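Local atomic coordinates of coclaurine N-methyltransferase (Coptis japonica, PDB entry 6GKV), a protein that catalyses the transfer of a methyl group from S-adenosyl-L-methionine to the ring nitrogen of coclaurine, a benzyl-tetrahydroisoquinoline of plant alkaloid biosynthesis. Residues 87-92 / 106-111; 95-100 / 284-289; 289-294 / 325-330. One frame throughout, in Å; residues are numbered along the deposited sequence.

Interaction 1 (87-92 / 106-111); sequences GSNLKG and EAEIAM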
loop_
_atom_site.group_PDB
_atom_site.type_symbol
_atom_site.label_atom_id
_atom_site.label_comp_id
_atom_site.label_asym_id
_atom_site.label_seq_id
_atom_site.Cartn_x
_atom_site.Cartn_y
_atom_site.Cartn_z
ATOM N N GLY A 87 -18.591 12.344 24.497
ATOM C CA GLY A 87 -18.203 12.018 25.865
ATOM C C GLY A 87 -17.476 13.169 26.544
ATOM O O GLY A 87 -17.543 14.302 26.068
ATOM N N SER A 88 -16.770 12.879 27.636
ATOM C CA SER A 88 -16.147 13.912 28.482
ATOM C C SER A 88 -15.121 14.827 27.809
ATOM O O SER A 88 -14.963 15.976 28.231
ATOM C CB SER A 88 -15.461 13.268 29.680
ATOM O OG SER A 88 -16.383 12.815 30.630
ATOM N N ASN A 89 -14.398 14.320 26.809
ATOM C CA ASN A 89 -13.354 15.102 26.140
ATOM C C ASN A 89 -13.821 15.707 24.819
ATOM O O ASN A 89 -13.070 16.433 24.161
ATOM C CB ASN A 89 -12.098 14.256 25.881
ATOM C CG ASN A 89 -11.682 13.424 27.079
ATOM O OD1 ASN A 89 -12.135 12.291 27.255
ATOM N ND2 ASN A 89 -10.813 13.986 27.907
ATOM N N LEU A 90 -15.062 15.416 24.439
ATOM C CA LEU A 90 -15.634 15.974 23.226
ATOM C C LEU A 90 -14.793 15.554 22.032
ATOM O O LEU A 90 -14.394 16.377 21.204
ATOM C CB LEU A 90 -15.719 17.494 23.316
ATOM C CG LEU A 90 -16.376 18.043 24.582
ATOM C CD1 LEU A 90 -16.374 19.555 24.555
ATOM C CD2 LEU A 90 -17.779 17.509 24.729
ATOM N N LYS A 91 -14.512 14.261 21.954
ATOM C CA LYS A 91 -13.750 13.728 20.845
ATOM C C LYS A 91 -14.699 13.468 19.692
ATOM O O LYS A 91 -15.584 12.620 19.796
ATOM C CB LYS A 91 -13.022 12.454 21.262
ATOM C CG LYS A 91 -12.027 11.926 20.223
ATOM C CD LYS A 91 -11.261 10.725 20.775
ATOM C CE LYS A 91 -9.934 10.563 20.063
ATOM N NZ LYS A 91 -10.127 10.209 18.638
ATOM N N GLY A 92 -14.519 14.203 18.599
ATOM C CA GLY A 92 -15.417 14.115 17.457
ATOM C C GLY A 92 -14.805 13.263 16.365
ATOM O O GLY A 92 -14.920 13.568 15.173
ATOM N N GLU A 106 -14.352 6.070 28.581
ATOM C CA GLU A 106 -13.216 5.166 28.553
ATOM C C GLU A 106 -12.609 5.063 27.163
ATOM O O GLU A 106 -11.384 4.984 27.008
ATOM C CB GLU A 106 -13.637 3.765 29.022
ATOM C CG GLU A 106 -13.550 3.532 30.528
ATOM C CD GLU A 106 -14.019 2.141 30.950
ATOM O OE1 GLU A 106 -14.726 1.460 30.166
ATOM O OE2 GLU A 106 -13.689 1.741 32.087
ATOM N N ALA A 107 -13.476 5.045 26.153
ATOM C CA ALA A 107 -13.029 4.769 24.797
ATOM C C ALA A 107 -12.303 5.965 24.216
ATOM O O ALA A 107 -11.315 5.791 23.499
ATOM C CB ALA A 107 -14.194 4.373 23.916
ATOM N N GLU A 108 -12.811 7.166 24.517
ATOM C CA GLU A 108 -12.146 8.412 24.139
ATOM C C GLU A 108 -10.719 8.370 24.677
ATOM O O GLU A 108 -9.754 8.501 23.926
ATOM C CB GLU A 108 -12.888 9.640 24.681
ATOM C CG GLU A 108 -14.291 9.874 24.102
ATOM C CD GLU A 108 -14.864 11.246 24.452
ATOM O OE1 GLU A 108 -14.749 11.674 25.625
ATOM O OE2 GLU A 108 -15.425 11.904 23.545
ATOM N N ILE A 109 -10.611 8.143 25.983
ATOM C CA ILE A 109 -9.333 8.036 26.693
ATOM C C ILE A 109 -8.368 7.019 26.071
ATOM O O ILE A 109 -7.190 7.309 25.882
ATOM C CB ILE A 109 -9.568 7.659 28.173
ATOM C CG1 ILE A 109 -10.439 8.719 28.872
ATOM C CG2 ILE A 109 -8.242 7.469 28.900
ATOM C CD1 ILE A 109 -9.847 10.129 28.873
ATOM N N ALA A 110 -8.876 5.836 25.741
ATOM C CA ALA A 110 -8.046 4.782 25.164
ATOM C C ALA A 110 -7.446 5.159 23.806
ATOM O O ALA A 110 -6.271 4.853 23.552
ATOM C CB ALA A 110 -8.840 3.502 25.047
ATOM N N MET A 111 -8.227 5.798 22.933
ATOM C CA MET A 111 -7.678 6.286 21.658
ATOM C C MET A 111 -6.618 7.376 21.887
ATOM O O MET A 111 -5.592 7.391 21.214
ATOM C CB MET A 111 -8.759 6.868 20.741
ATOM C CG MET A 111 -9.348 5.990 19.678
ATOM S SD MET A 111 -8.363 5.004 18.546
ATOM C CE MET A 111 -7.135 6.095 18.125
HETATM O O HOH W 1 -17.110 11.138 21.676
#

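Interaction 2 (95-100 / 284-289); sequences CYFKED and FSRTNE. With F2W (6,7-dimethoxy-2-methyl-1,2,3,4-tetrahydroisoquinolin-2-ium), chain D.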
loop_
_atom_site.group_PDB
_atom_site.type_symbol
_atom_site.label_atom_id
_atom_site.label_comp_id
_atom_site.label_asym_id
_atom_site.label_seq_id
_atom_site.Cartn_x
_atom_site.Cartn_y
_atom_site.Cartn_z
ATOM N N CYS A 95 -13.208 6.520 18.560
ATOM C CA CYS A 95 -12.762 6.111 19.885
ATOM C C CYS A 95 -12.402 4.621 19.891
ATOM O O CYS A 95 -12.670 3.904 18.929
ATOM C CB CYS A 95 -13.820 6.403 20.926
ATOM S SG CYS A 95 -14.214 8.132 20.967
ATOM N N TYR A 96 -11.773 4.170 20.968
ATOM C CA TYR A 96 -11.232 2.825 20.999
ATOM C C TYR A 96 -11.899 1.969 22.066
ATOM O O TYR A 96 -11.745 2.211 23.264
ATOM C CB TYR A 96 -9.722 2.874 21.218
ATOM C CG TYR A 96 -9.038 1.589 20.864
ATOM C CD1 TYR A 96 -8.795 0.620 21.833
ATOM C CD2 TYR A 96 -8.648 1.330 19.562
ATOM C CE1 TYR A 96 -8.178 -0.564 21.516
ATOM C CE2 TYR A 96 -8.021 0.144 19.232
ATOM C CZ TYR A 96 -7.789 -0.801 20.208
ATOM O OH TYR A 96 -7.161 -1.981 19.873
ATOM N N PHE A 97 -12.648 0.972 21.613
ATOM C CA PHE A 97 -13.334 0.053 22.504
ATOM C C PHE A 97 -12.602 -1.299 22.501
ATOM O O PHE A 97 -12.715 -2.064 21.537
ATOM C CB PHE A 97 -14.805 -0.118 22.077
ATOM C CG PHE A 97 -15.605 1.171 22.060
ATOM C CD1 PHE A 97 -15.489 2.068 21.005
ATOM C CD2 PHE A 97 -16.495 1.464 23.080
ATOM C CE1 PHE A 97 -16.218 3.238 20.971
ATOM C CE2 PHE A 97 -17.239 2.638 23.058
ATOM C CZ PHE A 97 -17.098 3.532 22.001
ATOM N N LYS A 98 -11.843 -1.578 23.566
ATOM C CA LYS A 98 -11.156 -2.865 23.692
ATOM C C LYS A 98 -12.116 -3.965 24.155
ATOM O O LYS A 98 -12.094 -5.073 23.619
ATOM C CB LYS A 98 -9.947 -2.766 24.640
ATOM C CG LYS A 98 -8.617 -2.906 23.886
ATOM C CD LYS A 98 -7.351 -2.945 24.758
ATOM C CE LYS A 98 -6.095 -2.803 23.877
ATOM N NZ LYS A 98 -5.203 -1.673 24.274
ATOM N N GLU A 99 -12.973 -3.665 25.124
ATOM C CA GLU A 99 -13.918 -4.666 25.624
ATOM C C GLU A 99 -15.383 -4.266 25.485
ATOM O O GLU A 99 -15.728 -3.089 25.520
ATOM C CB GLU A 99 -13.625 -4.969 27.087
ATOM C CG GLU A 99 -12.288 -5.603 27.326
ATOM C CD GLU A 99 -11.928 -5.592 28.783
ATOM O OE1 GLU A 99 -10.862 -5.041 29.126
ATOM O OE2 GLU A 99 -12.728 -6.113 29.586
ATOM N N ASP A 100 -16.241 -5.272 25.379
ATOM C CA ASP A 100 -17.682 -5.077 25.217
ATOM C C ASP A 100 -18.335 -4.115 26.220
ATOM O O ASP A 100 -19.325 -3.462 25.882
ATOM C CB ASP A 100 -18.389 -6.431 25.278
ATOM C CG ASP A 100 -18.035 -7.319 24.103
ATOM O OD1 ASP A 100 -16.926 -7.904 24.094
ATOM O OD2 ASP A 100 -18.862 -7.424 23.178
ATOM N N PHE A 284 -15.121 2.680 15.322
ATOM C CA PHE A 284 -15.861 3.879 14.953
ATOM C C PHE A 284 -17.348 3.559 14.868
ATOM O O PHE A 284 -18.199 4.428 15.095
ATOM C CB PHE A 284 -15.353 4.504 13.650
ATOM C CG PHE A 284 -15.660 5.974 13.552
ATOM C CD1 PHE A 284 -16.017 6.660 14.689
ATOM C CD2 PHE A 284 -15.525 6.681 12.376
ATOM C CE1 PHE A 284 -16.308 7.996 14.660
ATOM C CE2 PHE A 284 -15.792 8.051 12.362
ATOM C CZ PHE A 284 -16.205 8.700 13.506
ATOM N N SER A 285 -17.671 2.306 14.588
ATOM C CA SER A 285 -19.069 1.930 14.572
ATOM C C SER A 285 -19.632 2.112 15.965
ATOM O O SER A 285 -20.693 2.705 16.136
ATOM C CB SER A 285 -19.255 0.498 14.091
ATOM O OG SER A 285 -20.637 0.224 13.923
ATOM N N ARG A 286 -18.903 1.632 16.966
ATOM C CA ARG A 286 -19.418 1.665 18.327
ATOM C C ARG A 286 -19.448 3.091 18.846
ATOM O O ARG A 286 -20.348 3.471 19.604
ATOM C CB ARG A 286 -18.588 0.776 19.239
ATOM C CG ARG A 286 -18.930 -0.719 19.117
ATOM C CD ARG A 286 -18.669 -1.454 20.431
ATOM N NE ARG A 286 -19.309 -0.780 21.559
ATOM C CZ ARG A 286 -18.992 -0.981 22.835
ATOM N NH1 ARG A 286 -18.028 -1.839 23.150
ATOM N NH2 ARG A 286 -19.626 -0.310 23.794
ATOM N N THR A 287 -18.467 3.877 18.422
ATOM C CA THR A 287 -18.391 5.293 18.765
ATOM C C THR A 287 -19.662 6.049 18.350
ATOM O O THR A 287 -20.284 6.713 19.161
ATOM C CB THR A 287 -17.153 5.954 18.100
ATOM O OG1 THR A 287 -15.963 5.376 18.636
ATOM C CG2 THR A 287 -17.114 7.401 18.398
ATOM N N ASN A 288 -20.025 5.932 17.077
ATOM C CA ASN A 288 -21.201 6.567 16.534
ATOM C C ASN A 288 -22.464 6.067 17.212
ATOM O O ASN A 288 -23.472 6.798 17.301
ATOM C CB ASN A 288 -21.311 6.323 15.032
ATOM C CG ASN A 288 -20.412 7.245 14.211
ATOM O OD1 ASN A 288 -20.765 8.397 13.964
ATOM N ND2 ASN A 288 -19.281 6.723 13.734
ATOM N N GLU A 289 -22.415 4.814 17.660
ATOM C CA GLU A 289 -23.547 4.172 18.342
ATOM C C GLU A 289 -23.731 4.742 19.742
ATOM O O GLU A 289 -24.842 4.839 20.245
ATOM C CB GLU A 289 -23.336 2.646 18.417
ATOM C CG GLU A 289 -24.401 1.871 19.179
ATOM C CD GLU A 289 -24.109 0.357 19.260
ATOM O OE1 GLU A 289 -22.942 -0.045 19.055
ATOM O OE2 GLU A 289 -25.052 -0.427 19.544
HETATM C CAM F2W D . -20.144 9.336 10.714
HETATM O OAK F2W D . -19.404 9.057 9.503
HETATM C CAB F2W D . -18.233 9.775 9.486
HETATM C CAA F2W D . -17.826 10.608 10.534
HETATM C CAF F2W D . -16.625 11.299 10.402
HETATM C CAJ F2W D . -16.123 12.115 11.400
HETATM C CAI F2W D . -15.102 13.224 10.985
HETATM N NAH F2W D . -14.000 12.484 10.350
HETATM C CAO F2W D . -13.213 13.575 9.743
HETATM C CAG F2W D . -14.724 11.896 9.220
HETATM C CAE F2W D . -15.824 11.103 9.309
HETATM C CAD F2W D . -16.244 10.299 8.252
HETATM C CAC F2W D . -17.435 9.605 8.366
HETATM O OAL F2W D . -17.947 8.782 7.398
HETATM C CAN F2W D . -17.177 8.549 6.203
#

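Interaction 3 (289-294 / 325-330); sequences EEWLKR and GFCLSG. With F2W (6,7-dimethoxy-2-methyl-1,2,3,4-tetrahydroisoquinolin-2-ium), chain D.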
loop_
_atom_site.group_PDB
_atom_site.type_symbol
_atom_site.label_atom_id
_atom_site.label_comp_id
_atom_site.label_asym_id
_atom_site.label_seq_id
_atom_site.Cartn_x
_atom_site.Cartn_y
_atom_site.Cartn_z
ATOM N N GLU A 289 -22.415 4.814 17.660
ATOM C CA GLU A 289 -23.547 4.172 18.342
ATOM C C GLU A 289 -23.731 4.742 19.742
ATOM O O GLU A 289 -24.842 4.839 20.245
ATOM C CB GLU A 289 -23.336 2.646 18.417
ATOM C CG GLU A 289 -24.401 1.871 19.179
ATOM C CD GLU A 289 -24.109 0.357 19.260
ATOM O OE1 GLU A 289 -22.942 -0.045 19.055
ATOM O OE2 GLU A 289 -25.052 -0.427 19.544
ATOM N N GLU A 290 -22.630 5.106 20.383
ATOM C CA GLU A 290 -22.722 5.617 21.740
ATOM C C GLU A 290 -23.216 7.059 21.699
ATOM O O GLU A 290 -23.918 7.509 22.604
ATOM C CB GLU A 290 -21.370 5.493 22.463
ATOM C CG GLU A 290 -20.960 4.033 22.763
ATOM C CD GLU A 290 -21.863 3.348 23.790
ATOM O OE1 GLU A 290 -22.134 3.957 24.847
ATOM O OE2 GLU A 290 -22.296 2.192 23.548
ATOM N N TRP A 291 -22.841 7.756 20.631
ATOM C CA TRP A 291 -23.294 9.105 20.367
ATOM C C TRP A 291 -24.812 9.127 20.158
ATOM O O TRP A 291 -25.528 9.970 20.717
ATOM C CB TRP A 291 -22.588 9.662 19.127
ATOM C CG TRP A 291 -21.151 10.043 19.325
ATOM C CD1 TRP A 291 -20.511 10.252 20.511
ATOM C CD2 TRP A 291 -20.173 10.264 18.295
ATOM N NE1 TRP A 291 -19.195 10.593 20.285
ATOM C CE2 TRP A 291 -18.961 10.605 18.931
ATOM C CE3 TRP A 291 -20.203 10.202 16.891
ATOM C CZ2 TRP A 291 -17.794 10.893 18.221
ATOM C CZ3 TRP A 291 -19.033 10.489 16.182
ATOM C CH2 TRP A 291 -17.853 10.836 16.851
ATOM N N LEU A 292 -25.289 8.193 19.338
ATOM C CA LEU A 292 -26.710 8.085 19.034
ATOM C C LEU A 292 -27.541 7.797 20.291
ATOM O O LEU A 292 -28.572 8.429 20.501
ATOM C CB LEU A 292 -26.932 7.002 17.988
ATOM C CG LEU A 292 -28.374 6.638 17.660
ATOM C CD1 LEU A 292 -29.099 7.834 17.050
ATOM C CD2 LEU A 292 -28.435 5.409 16.736
ATOM N N LYS A 293 -27.090 6.862 21.129
ATOM C CA LYS A 293 -27.757 6.602 22.417
ATOM C C LYS A 293 -27.869 7.878 23.235
ATOM O O LYS A 293 -28.852 8.091 23.930
ATOM C CB LYS A 293 -27.005 5.561 23.253
ATOM C CG LYS A 293 -27.213 4.095 22.875
ATOM C CD LYS A 293 -26.257 3.203 23.695
ATOM C CE LYS A 293 -26.146 1.799 23.126
ATOM N NZ LYS A 293 -24.993 1.021 23.708
ATOM N N ARG A 294 -26.840 8.715 23.160
ATOM C CA ARG A 294 -26.809 9.928 23.962
ATOM C C ARG A 294 -27.771 10.979 23.452
ATOM O O ARG A 294 -28.313 11.740 24.235
ATOM C CB ARG A 294 -25.394 10.491 24.022
ATOM C CG ARG A 294 -24.525 9.700 24.961
ATOM C CD ARG A 294 -23.061 10.095 24.902
ATOM N NE ARG A 294 -22.340 9.374 25.939
ATOM C CZ ARG A 294 -21.851 9.937 27.034
ATOM N NH1 ARG A 294 -21.969 11.246 27.225
ATOM N NH2 ARG A 294 -21.224 9.186 27.926
ATOM N N GLY A 325 -28.951 10.626 11.540
ATOM C CA GLY A 325 -28.365 10.106 10.307
ATOM C C GLY A 325 -26.843 10.199 10.240
ATOM O O GLY A 325 -26.199 9.450 9.516
ATOM N N PHE A 326 -26.261 11.140 10.974
ATOM C CA PHE A 326 -24.810 11.231 11.080
ATOM C C PHE A 326 -24.282 9.947 11.686
ATOM O O PHE A 326 -23.451 9.250 11.122
ATOM C CB PHE A 326 -24.433 12.420 11.961
ATOM C CG PHE A 326 -22.968 12.682 12.050
ATOM C CD1 PHE A 326 -22.351 13.540 11.141
ATOM C CD2 PHE A 326 -22.208 12.114 13.058
ATOM C CE1 PHE A 326 -20.993 13.812 11.229
ATOM C CE2 PHE A 326 -20.855 12.372 13.144
ATOM C CZ PHE A 326 -20.250 13.224 12.228
ATOM N N CYS A 327 -24.798 9.668 12.872
ATOM C CA CYS A 327 -24.416 8.545 13.689
ATOM C C CYS A 327 -24.855 7.189 13.099
ATOM O O CYS A 327 -24.151 6.190 13.234
ATOM C CB CYS A 327 -24.991 8.742 15.090
ATOM S SG CYS A 327 -24.425 10.216 15.911
ATOM N N LEU A 328 -25.999 7.159 12.433
ATOM C CA LEU A 328 -26.478 5.934 11.809
ATOM C C LEU A 328 -25.595 5.594 10.622
ATOM O O LEU A 328 -25.231 4.413 10.431
ATOM C CB LEU A 328 -27.934 6.074 11.352
ATOM C CG LEU A 328 -29.076 6.199 12.373
ATOM C CD1 LEU A 328 -30.353 6.285 11.606
ATOM C CD2 LEU A 328 -29.143 5.006 13.322
ATOM N N SER A 329 -25.288 6.615 9.809
ATOM C CA SER A 329 -24.313 6.457 8.733
ATOM C C SER A 329 -22.997 5.895 9.283
ATOM O O SER A 329 -22.464 4.925 8.758
ATOM C CB SER A 329 -24.047 7.779 8.028
ATOM O OG SER A 329 -25.171 8.162 7.271
ATOM N N GLY A 330 -22.497 6.497 10.357
ATOM C CA GLY A 330 -21.283 6.017 10.995
ATOM C C GLY A 330 -21.388 4.585 11.489
ATOM O O GLY A 330 -20.495 3.774 11.247
HETATM C CAM F2W D . -20.144 9.336 10.714
HETATM O OAK F2W D . -19.404 9.057 9.503
HETATM C CAB F2W D . -18.233 9.775 9.486
HETATM C CAA F2W D . -17.826 10.608 10.534
HETATM C CAF F2W D . -16.625 11.299 10.402
HETATM C CAJ F2W D . -16.123 12.115 11.400
HETATM C CAI F2W D . -15.102 13.224 10.985
HETATM N NAH F2W D . -14.000 12.484 10.350
HETATM C CAO F2W D . -13.213 13.575 9.743
HETATM C CAG F2W D . -14.724 11.896 9.220
HETATM C CAE F2W D . -15.824 11.103 9.309
HETATM C CAD F2W D . -16.244 10.299 8.252
HETATM C CAC F2W D . -17.435 9.605 8.366
HETATM O OAL F2W D . -17.947 8.782 7.398
HETATM C CAN F2W D . -17.177 8.549 6.203
#

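Interaction 1 (87-92 / 106-111)
Glu108 leaves helix 104-118 with CG anti to its carbonyl carbon (chi1 -66°) and CD extended beyond it (chi2 -168°), which carries the carboxylate into the bend of segment 87-92. There the backbone of a type I turn, Gly87 to Leu90, wraps round it. Asn89 N gives a nearly straight bond to OE1 of Glu108 on its syn side, 2.9 Å long. Lys91 N reaches Glu108 OE2 at 3.0 Å from above the carboxylate plane, and Gly87 N adds a weak bond to the same oxygen. A water donates to Glu108 OE2 and to Lys91 O, tying both segments together once more. An alanine in place of Glu108 would probably leave the amides of Asn89 and Lys91 without their acceptor and the turn freer to shift. Lys91 crosses Met111 at about a right angle, its CE 3.9 Å from Met111 CB; its NZ goes on to Ser93 OG, Cys94 O and Tyr115 OH. Next in the chain, Gly92 N binds the carboxylate of S-adenosyl-L-homocysteine. The loop is thus fixed between helix 79-85, which Leu90 touches, helix 104-118, and helix 136-143, where Asn89 and Lys91 pack on Ala136.

Interaction 2 (95-100 / 284-289)
Cys95 and Thr287 bring the two backbones closest, 5.8 Å between their CA atoms, where the irregular segment 95-100 runs past helix 281-297; Phe97 and Arg286 follow with CA atoms 7.6 Å apart. The link at the first pair is a hydrogen bond from Cys95 N to Thr287 OG1, 3.0 Å long with an N-H...O angle of 149°. With OG1 beside its own backbone N (chi1 -65°), Thr287 can also bond His283 O, one turn back on the helix. The same oxygen meets the Phe97 ring at its edge, in the ring plane, 3.2 Å from CE1. Over one face of that ring lies Arg286 CB, a CH-pi contact 3.9 Å from the centroid. Further out, the Arg286 guanidinium turns back toward Phe97, so that Phe97 CD2 stands over the centre of the guanidinium face, 3.5 Å from Arg286 CZ, the two planes 36° apart. Glu99 O lies at the guanidinium edge, 3.5 Å from NH1.

On the far side of the helix turn Phe284 and Asn288 line the alkaloid pocket. Asn288 ND2 bonds Phe284 O at 2.9 Å. The Thr287 hydroxyl thus ties loop to helix by the one hydrogen bond between the segments, Phe97 N adds another to His283 ND1 just before segment 284-289, and an aromatic ring gives the arginine a largely apolar surface to lie against.

Interaction 3 (289-294 / 325-330)
The wall of the alkaloid pocket includes helix 313-335, and here it packs against helix 281-297, the short segments running roughly antiparallel at 151° with their axes 8.7 Å apart at closest approach. Between segments 289-294 and 325-330 the contact is apolar, with no hydrogen bond. Leu292 and Cys327 form its middle, their CB atoms 3.9 Å apart. Cys327 SG, anti to its own carbonyl carbon (chi1 -60°), lies near the plane of the Trp291 indole at its edge, 3.7 Å from Trp291 CB. Leu292 CD2 and Leu328 CD2 meet methyl to methyl at 3.5 Å.

At the pocket end, Trp291 brings its six-membered ring to Phe326, CZ3 approaching the edge of the phenyl ring 4.0 Å from CE2. Phe326 CG is anti to its backbone N (chi1 -175°), and one face of its ring carries the methoxy carbon CAM of the bound N-methylheliamine, offset toward the rim. The same CAM is 3.5 Å from Gly330 CA, where a side chain would run into the ligand. Trp291 thus abuts the edge of a ring whose face touches the ligand.

Around this pair of helices, Leu104 at the start of helix 104-118 packs on Trp291, while Tyr21 and Ile24 of helix 21-39 touch Leu292 and Leu328, and the loop residue Val250 meets Phe326.

Interactions 1 and 2 share the loop between helices 79-85 and 104-118, with centres 10 Å apart, and Ala107 O probably accepts a hydrogen bond from Tyr96 N. Interactions 2 and 3 use successive parts of helix 281-297, and both touch the bound N-methylheliamine; Asn288 O lies 3.3 Å from Cys327 CB. Trp291 joins interaction 3 to interaction 1, its CZ2 packing 3.2 Å from Lys91 O, just before Gly92 of the S-adenosyl-L-homocysteine site. Taken together, the contacts run from the cofactor loop at 87-92 to the alkaloid pocket at 325-330, with helix 281-297 between the two.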